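Local atomic coordinates of aspartate-semialdehyde dehydrogenase (PDB entry 5CEF), a protein that catalyses the NADPH-dependent reductive dephosphorylation of 4-phospho-L-aspartate to aspartate semialdehyde, the second step in making the aspartate family of amino acids. Residues A[275-278]-A[279-283]; A[306-310]-A[311-315]. All coordinates share one frame; numbering follows the deposited sequence.

How the interactions relate
Both contacts lie in the part of the chain that belongs to the dimerisation domain. Interaction 1 comes first and closes the successive turns of helix 273-282, which packs on strands 300-302 and 323-330 of the mixed sheet and on helix 158-174. The chain then runs through helix 286-289 and strand 300-302 into the loop that leads to strand 323-330; there interaction 2 closes a tight turn with a salt bridge. The two are in series, neither nested nor crossed, with nearest atoms about 9 Å apart. Interaction 1 knits together a helix whose buried face packs on the sheet of its own subunit, whereas interaction 2 shapes a loop that meets a second subunit.

Interaction 1. Residues A[275-278]-A[279-283]; sequences EVEN and AFREY
Helix 273-282, an amphipathic alpha-helix packed on the mixed sheet of the dimerisation domain, makes this contact between its own successive turns. Four i to i+4 backbone hydrogen bonds hold the turns together, and the one from Arg-281 N to Glu-277 O, at 3.0 Å, is essentially straight. On the buried side Val-276 and Phe-280 lie side by side and point the same way. With chi1 at 173°, CG1 of Val-276 lies beside the carbonyl carbon, on the side where the chain runs on to Phe-280, and it meets that ring 3.5 Å from CE2. A compact branched residue beside a broad ring makes an apolar surface that reaches Ile-328 of strand 323-330, while the ring also touches Ile-300 and Val-302 of strand 300-302. Ala-279 is small enough to let the helix approach Ala-173 and Phe-174 at the end of helix 158-174.

The other side is polar. Arginine's long aliphatic chain lets the guanidinium of Arg-281 span the turn back to Glu-277 and Asn-278, where NH1 lies 3.8 Å from CB of Glu-277. At the edge of the guanidinium, in its plane, sits OD1 of Asn-278, 3.0 Å from NH1; the amide itself is turned 57° from that plane. Glu-277 OE1 stays 4.5 Å from Arg-281 NH2, beyond a salt bridge, so attraction between these opposite charges is probably diffuse. Arg-281 also has a long, weak ion pair with Asp-304. One turn on from Asn-278, the extended side chain of Glu-282 slants across that of Asn-278, its carboxylate plane 18° from the amide, while Glu-282 N bonds to Asn-278 O at 2.9 Å.

Interaction 2. Residues A[306-310]-A[311-315]; sequences PDRPQ and PRLDK
Arg-308 reaches Asp-314 with a side chain whose CG leaves CB on the side of the backbone N and which then folds at chi2 (-69°) and chi3 (-82°), curling forward over the residues that follow. CB is still 4.2 Å from Asp-314 OD2; CD comes to 3.7 Å of the same oxygen and also nears CD2 of Leu-313. NE gives OD2 a nearly straight hydrogen bond of 2.8 Å, which falls on the syn lone pair of OD2, itself in the guanidinium plane. NH2 takes the other oxygen, OD1, at 2.7 Å, from a position out of the carboxylate plane. The result is a side-on, two-point salt bridge, with the two planar groups 23° apart. NH1 turns to Leu-313, whose CD2 methyl lies over the centre of one guanidinium face.

This is an alpha-turn in the loop between strands 300-302 and 323-330, entered through a cis peptide before Pro-309. Residues 311-313 have helical backbone angles, and Gln-310 O accepts a bond of 2.9 Å from Asp-314 N and a weak one from Leu-313 N. The side chain of Pro-311 is about 7 Å from those of His-257, the predicted proton acceptor, and Asn-344, which probably binds NADP(+). An aspartate suits position 314 because its short side chain can return to the start of the turn: OD2 uses its anti lone pair for Gln-310 N. That oxygen, gripped by two donors, probably favours the ionised form. Gln-310 NE2 bonds to Asp-307 O at 2.8 Å, while OE1 accepts from ND2 of Asn-204 of the second subunit. OD1 of that same Asn-204 accepts from Arg-312 N, and Arg-312 NH2 bonds to Leu-199 O of that subunit.

Interaction 1. Residues A[275-278]-A[279-283]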
loop_
_atom_site.group_PDB
_atom_site.type_symbol
_atom_site.label_atom_id
_atom_site.label_comp_id
_atom_site.label_asym_id
_atom_site.label_seq_id
_atom_site.Cartn_x
_atom_site.Cartn_y
_atom_site.Cartn_z
ATOM N N GLU A 275 22.779 7.836 28.783
ATOM C CA GLU A 275 22.414 9.140 29.297
ATOM C C GLU A 275 21.348 9.772 28.443
ATOM O O GLU A 275 20.473 10.475 28.964
ATOM C CB GLU A 275 23.638 10.044 29.397
ATOM C CG GLU A 275 24.605 9.615 30.507
ATOM C CD GLU A 275 25.928 10.369 30.497
ATOM O OE1 GLU A 275 26.492 10.665 29.420
ATOM O OE2 GLU A 275 26.421 10.668 31.591
ATOM N N VAL A 276 21.398 9.508 27.131
ATOM C CA VAL A 276 20.418 10.071 26.213
ATOM C C VAL A 276 19.070 9.384 26.411
ATOM O O VAL A 276 18.036 10.053 26.481
ATOM C CB VAL A 276 20.870 10.009 24.741
ATOM C CG1 VAL A 276 19.739 10.447 23.823
ATOM C CG2 VAL A 276 22.077 10.905 24.493
ATOM N N GLU A 277 19.081 8.062 26.517
ATOM C CA GLU A 277 17.866 7.333 26.850
ATOM C C GLU A 277 17.182 7.887 28.098
ATOM O O GLU A 277 15.971 8.118 28.106
ATOM C CB GLU A 277 18.181 5.850 27.005
ATOM C CG GLU A 277 18.562 5.192 25.667
ATOM C CD GLU A 277 18.977 3.732 25.781
ATOM O OE1 GLU A 277 19.601 3.315 26.789
ATOM O OE2 GLU A 277 18.715 3.003 24.820
ATOM N N ASN A 278 17.960 8.148 29.148
ATOM C CA ASN A 278 17.394 8.702 30.384
ATOM C C ASN A 278 16.858 10.066 30.223
ATOM O O ASN A 278 15.789 10.350 30.731
ATOM C CB ASN A 278 18.385 8.678 31.534
ATOM C CG ASN A 278 18.731 7.274 31.906
ATOM O OD1 ASN A 278 17.893 6.363 31.776
ATOM N ND2 ASN A 278 19.973 7.058 32.308
ATOM N N ALA A 279 17.571 10.905 29.495
ATOM C CA ALA A 279 17.078 12.246 29.234
ATOM C C ALA A 279 15.671 12.221 28.592
ATOM O O ALA A 279 14.800 13.021 28.961
ATOM C CB ALA A 279 18.066 13.014 28.366
ATOM N N PHE A 280 15.468 11.311 27.650
ATOM C CA PHE A 280 14.183 11.175 27.008
ATOM C C PHE A 280 13.126 10.632 27.960
ATOM O O PHE A 280 12.048 11.229 28.079
ATOM C CB PHE A 280 14.277 10.286 25.761
ATOM C CG PHE A 280 14.986 10.918 24.580
ATOM C CD1 PHE A 280 14.766 12.227 24.216
ATOM C CD2 PHE A 280 15.830 10.178 23.782
ATOM C CE1 PHE A 280 15.398 12.784 23.108
ATOM C CE2 PHE A 280 16.466 10.730 22.683
ATOM C CZ PHE A 280 16.257 12.038 22.357
ATOM N N ARG A 281 13.408 9.518 28.627
ATOM C CA ARG A 281 12.461 8.935 29.634
ATOM C C ARG A 281 12.003 9.886 30.699
ATOM O O ARG A 281 10.841 9.857 31.064
ATOM C CB ARG A 281 13.057 7.780 30.406
ATOM C CG ARG A 281 13.156 6.547 29.600
ATOM C CD ARG A 281 13.295 5.309 30.492
ATOM N NE ARG A 281 13.819 4.282 29.605
ATOM C CZ ARG A 281 15.105 4.114 29.335
ATOM N NH1 ARG A 281 16.025 4.835 29.982
ATOM N NH2 ARG A 281 15.461 3.193 28.429
ATOM N N GLU A 282 12.917 10.696 31.203
ATOM C CA GLU A 282 12.651 11.558 32.351
ATOM C C GLU A 282 12.041 12.907 31.954
ATOM O O GLU A 282 11.522 13.587 32.807
ATOM C CB GLU A 282 13.954 11.834 33.146
ATOM C CG GLU A 282 14.612 10.607 33.797
ATOM C CD GLU A 282 16.114 10.815 34.109
ATOM O OE1 GLU A 282 16.525 11.982 34.319
ATOM O OE2 GLU A 282 16.898 9.811 34.124
ATOM N N TYR A 283 12.109 13.289 30.677
ATOM C CA TYR A 283 11.668 14.606 30.271
ATOM C C TYR A 283 10.235 14.886 30.714
ATOM O O TYR A 283 9.320 14.089 30.458
ATOM C CB TYR A 283 11.757 14.770 28.772
ATOM C CG TYR A 283 11.255 16.131 28.232
ATOM C CD1 TYR A 283 12.026 17.295 28.386
ATOM C CD2 TYR A 283 10.081 16.252 27.522
ATOM C CE1 TYR A 283 11.617 18.525 27.892
ATOM C CE2 TYR A 283 9.677 17.504 27.052
ATOM C CZ TYR A 283 10.463 18.627 27.252
ATOM O OH TYR A 283 10.095 19.854 26.795
#

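Interaction 2. Residues A[306-310]-A[311-315]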
loop_
_atom_site.group_PDB
_atom_site.type_symbol
_atom_site.label_atom_id
_atom_site.label_comp_id
_atom_site.label_asym_id
_atom_site.label_seq_id
_atom_site.Cartn_x
_atom_site.Cartn_y
_atom_site.Cartn_z
ATOM N N PRO A 306 15.428 -2.878 18.788
ATOM C CA PRO A 306 16.273 -2.267 17.756
ATOM C C PRO A 306 15.526 -1.789 16.489
ATOM O O PRO A 306 16.073 -0.974 15.748
ATOM C CB PRO A 306 17.269 -3.402 17.399
ATOM C CG PRO A 306 16.604 -4.672 17.807
ATOM C CD PRO A 306 15.660 -4.335 18.939
ATOM N N ASP A 307 14.313 -2.312 16.251
ATOM C CA ASP A 307 13.523 -1.962 15.060
ATOM C C ASP A 307 12.306 -1.079 15.338
ATOM O O ASP A 307 11.301 -1.164 14.657
ATOM C CB ASP A 307 13.093 -3.251 14.294
ATOM C CG ASP A 307 12.098 -4.144 15.066
ATOM O OD1 ASP A 307 11.948 -4.008 16.305
ATOM O OD2 ASP A 307 11.445 -4.977 14.408
ATOM N N ARG A 308 12.383 -0.262 16.375
ATOM C CA ARG A 308 11.241 0.563 16.807
ATOM C C ARG A 308 11.738 1.980 17.089
ATOM O O ARG A 308 12.912 2.150 17.427
ATOM C CB ARG A 308 10.602 -0.040 18.059
ATOM C CG ARG A 308 10.094 -1.461 17.903
ATOM C CD ARG A 308 8.895 -1.529 16.982
ATOM N NE ARG A 308 7.655 -1.187 17.676
ATOM C CZ ARG A 308 6.930 -2.055 18.378
ATOM N NH1 ARG A 308 7.314 -3.323 18.473
ATOM N NH2 ARG A 308 5.818 -1.662 19.005
ATOM N N PRO A 309 10.862 2.988 16.971
ATOM C CA PRO A 309 9.432 2.925 16.736
ATOM C C PRO A 309 9.060 2.655 15.312
ATOM O O PRO A 309 9.864 2.904 14.434
ATOM C CB PRO A 309 8.967 4.314 17.125
ATOM C CG PRO A 309 10.123 5.164 16.826
ATOM C CD PRO A 309 11.281 4.345 17.292
ATOM N N GLN A 310 7.830 2.173 15.125
ATOM C CA GLN A 310 7.221 2.014 13.816
ATOM C C GLN A 310 5.860 2.654 13.877
ATOM O O GLN A 310 5.110 2.398 14.814
ATOM C CB GLN A 310 7.031 0.544 13.487
ATOM C CG GLN A 310 8.317 -0.184 13.225
ATOM C CD GLN A 310 8.113 -1.665 13.023
ATOM O OE1 GLN A 310 7.067 -2.108 12.570
ATOM N NE2 GLN A 310 9.105 -2.430 13.367
ATOM N N PRO A 311 5.503 3.492 12.890
ATOM C CA PRO A 311 4.248 4.291 12.979
ATOM C C PRO A 311 2.982 3.458 13.133
ATOM O O PRO A 311 2.086 3.845 13.855
ATOM C CB PRO A 311 4.229 5.058 11.669
ATOM C CG PRO A 311 5.198 4.359 10.786
ATOM C CD PRO A 311 6.265 3.832 11.692
ATOM N N ARG A 312 2.923 2.305 12.496
ATOM C CA ARG A 312 1.727 1.455 12.586
ATOM C C ARG A 312 1.651 0.705 13.894
ATOM O O ARG A 312 0.579 0.451 14.373
ATOM C CB ARG A 312 1.654 0.432 11.444
ATOM C CG ARG A 312 0.286 -0.211 11.385
ATOM C CD ARG A 312 0.029 -1.106 10.172
ATOM N NE ARG A 312 0.809 -2.342 10.131
ATOM C CZ ARG A 312 0.641 -3.365 10.948
ATOM N NH1 ARG A 312 -0.303 -3.323 11.902
ATOM N NH2 ARG A 312 1.403 -4.447 10.821
ATOM N N LEU A 313 2.780 0.366 14.477
ATOM C CA LEU A 313 2.778 -0.354 15.739
ATOM C C LEU A 313 2.678 0.552 16.976
ATOM O O LEU A 313 2.029 0.190 17.951
ATOM C CB LEU A 313 4.029 -1.188 15.862
ATOM C CG LEU A 313 4.123 -2.595 15.290
ATOM C CD1 LEU A 313 3.337 -2.726 14.022
ATOM C CD2 LEU A 313 5.559 -3.082 15.152
ATOM N N ASP A 314 3.254 1.752 16.912
ATOM C CA ASP A 314 3.430 2.580 18.088
ATOM C C ASP A 314 2.537 3.804 18.108
ATOM O O ASP A 314 2.893 4.864 18.599
ATOM C CB ASP A 314 4.917 2.925 18.234
ATOM C CG ASP A 314 5.781 1.685 18.413
ATOM O OD1 ASP A 314 5.491 0.949 19.374
ATOM O OD2 ASP A 314 6.718 1.430 17.618
ATOM N N LYS A 315 1.331 3.649 17.627
ATOM C CA LYS A 315 0.319 4.678 17.840
ATOM C C LYS A 315 -0.514 4.258 19.051
ATOM O O LYS A 315 -0.530 3.088 19.434
ATOM C CB LYS A 315 -0.542 4.876 16.594
ATOM C CG LYS A 315 -1.361 3.667 16.155
ATOM C CD LYS A 315 -1.679 3.796 14.682
ATOM C CE LYS A 315 -2.582 2.693 14.163
ATOM N NZ LYS A 315 -2.841 2.990 12.730
#